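Ligand-gated channel protein (Acinetobacter baumannii, PDB 6H7V) probably carries ferric preacinetobactin across the outer membrane as a TonB-dependent siderophore receptor. Local coordinates at residues G337-D342 against Q376-Y381. Residues are numbered along the deposited sequence; the frame is centred on the assembly and turned at random.
Sequences GQLAFD and QDDYSY. Unlike the reference sequence in segment 376-381: S380 (reference Gly).
Q338 and Y381 form a hydrogen-bonded antiparallel pair, and their side chains run alongside each other on one face of the sheet. Q338 OE1 sits at the edge of the Y381 ring, in its plane, 3.5 Å from Y381 CD2. The amide and ring planes are 51° apart. The Q338 amide takes its hydrogen bonds outside the pair: NE2 to E407 O and N318 OD1, OE1 to T409 N. A340 and Y379 pair next on the same face. Both backbone bonds between them are nearly straight, and A340 N lies 2.8 Å from Y379 O. CG of Y379 is beside its own backbone N (chi1 -55°), and the ring turns its edge to A340 O. The two segments lie on neighbouring strands of the TonB-dependent receptor barrel, the two arms of the hairpin 331-358/361-381, flanked by strands 302-318 and 412-431. F341 and D378 form a non-hydrogen-bonded pair, their side chains on the face that also bears L339 and S380. The F341 ring meets Y315 of strand 302-318 and F127 of the plug. Q376 NE2 passes obliquely by this ring, 4.2 Å from F341 CD1, its amide only 21° from the ring plane. An almost linear bond of 2.8 Å from Q376 NE2 to the syn lone pair of D378 OD1 steadies that amide. L339 CD1 reaches to 3.4 Å from Y379 O.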
# COMPACT_ATOMS: atom_id res chain seq x y z
N GLY A 337 -11.28 -6.27 23.32
CA GLY A 337 -10.62 -7.49 22.89
C GLY A 337 -9.10 -7.43 22.91
O GLY A 337 -8.51 -6.37 22.90
N GLN A 338 -8.48 -8.59 22.83
CA GLN A 338 -7.03 -8.70 22.80
C GLN A 338 -6.62 -9.67 21.73
O GLN A 338 -7.23 -10.74 21.59
CB GLN A 338 -6.51 -9.20 24.14
CG GLN A 338 -6.75 -8.22 25.26
CD GLN A 338 -6.10 -8.63 26.56
OE1 GLN A 338 -5.63 -9.77 26.69
NE2 GLN A 338 -6.02 -7.69 27.50
N LEU A 339 -5.54 -9.34 21.03
CA LEU A 339 -5.02 -10.17 19.95
C LEU A 339 -3.50 -10.09 19.94
O LEU A 339 -2.93 -9.01 20.06
CB LEU A 339 -5.57 -9.70 18.60
CG LEU A 339 -5.02 -10.41 17.34
CD1 LEU A 339 -5.30 -11.92 17.39
CD2 LEU A 339 -5.61 -9.81 16.05
N ALA A 340 -2.84 -11.23 19.81
CA ALA A 340 -1.42 -11.23 19.47
C ALA A 340 -1.21 -12.23 18.39
O ALA A 340 -1.82 -13.29 18.41
CB ALA A 340 -0.58 -11.58 20.68
N PHE A 341 -0.28 -11.97 17.49
CA PHE A 341 0.17 -13.01 16.61
C PHE A 341 1.60 -12.85 16.19
O PHE A 341 2.15 -11.76 16.23
CB PHE A 341 -0.77 -13.17 15.40
CG PHE A 341 -0.82 -12.00 14.50
CD1 PHE A 341 0.14 -11.80 13.53
CD2 PHE A 341 -1.88 -11.12 14.56
CE1 PHE A 341 0.09 -10.68 12.68
CE2 PHE A 341 -1.94 -10.00 13.73
CZ PHE A 341 -0.95 -9.78 12.79
N ASP A 342 2.22 -13.99 15.92
CA ASP A 342 3.61 -14.09 15.50
C ASP A 342 3.59 -14.79 14.17
O ASP A 342 3.02 -15.87 14.06
CB ASP A 342 4.42 -14.94 16.51
CG ASP A 342 4.55 -14.26 17.89
OD1 ASP A 342 4.56 -13.02 17.94
OD2 ASP A 342 4.51 -14.95 18.92
N GLN A 376 2.36 -19.13 11.57
CA GLN A 376 1.71 -18.13 12.37
C GLN A 376 1.12 -18.77 13.63
O GLN A 376 0.46 -19.80 13.56
CB GLN A 376 0.62 -17.44 11.55
CG GLN A 376 0.01 -16.24 12.22
CD GLN A 376 -0.79 -15.33 11.27
OE1 GLN A 376 -0.33 -14.95 10.20
NE2 GLN A 376 -1.94 -14.93 11.71
N ASP A 377 1.29 -18.10 14.76
CA ASP A 377 0.50 -18.39 15.95
C ASP A 377 -0.40 -17.21 16.33
O ASP A 377 0.04 -16.06 16.37
CB ASP A 377 1.44 -18.70 17.11
CG ASP A 377 2.20 -19.99 16.91
OD1 ASP A 377 1.61 -20.99 16.44
OD2 ASP A 377 3.38 -20.02 17.29
N ASP A 378 -1.65 -17.53 16.66
CA ASP A 378 -2.64 -16.52 17.05
C ASP A 378 -3.05 -16.73 18.51
O ASP A 378 -3.39 -17.85 18.92
CB ASP A 378 -3.90 -16.63 16.18
CG ASP A 378 -3.78 -15.85 14.87
OD1 ASP A 378 -2.86 -16.15 14.09
OD2 ASP A 378 -4.68 -15.01 14.58
N TYR A 379 -3.07 -15.63 19.27
CA TYR A 379 -3.52 -15.63 20.64
C TYR A 379 -4.62 -14.60 20.76
O TYR A 379 -4.49 -13.48 20.28
CB TYR A 379 -2.39 -15.20 21.56
CG TYR A 379 -1.13 -16.01 21.43
CD1 TYR A 379 -0.28 -15.83 20.33
CD2 TYR A 379 -0.75 -16.92 22.42
CE1 TYR A 379 0.90 -16.55 20.22
CE2 TYR A 379 0.41 -17.66 22.29
CZ TYR A 379 1.25 -17.45 21.21
OH TYR A 379 2.36 -18.26 21.04
N SER A 380 -5.69 -14.94 21.44
CA SER A 380 -6.85 -14.09 21.38
C SER A 380 -7.87 -14.34 22.46
O SER A 380 -8.10 -15.48 22.86
CB SER A 380 -7.52 -14.23 20.03
OG SER A 380 -8.69 -13.44 20.02
N TYR A 381 -8.45 -13.24 22.96
CA TYR A 381 -9.72 -13.28 23.62
C TYR A 381 -10.72 -12.59 22.72
O TYR A 381 -10.60 -11.38 22.44
CB TYR A 381 -9.68 -12.47 24.92
CG TYR A 381 -9.01 -13.10 26.11
CD1 TYR A 381 -9.49 -14.28 26.67
CD2 TYR A 381 -7.99 -12.42 26.78
CE1 TYR A 381 -8.95 -14.79 27.84
CE2 TYR A 381 -7.42 -12.93 27.93
CZ TYR A 381 -7.89 -14.11 28.46
OH TYR A 381 -7.33 -14.54 29.62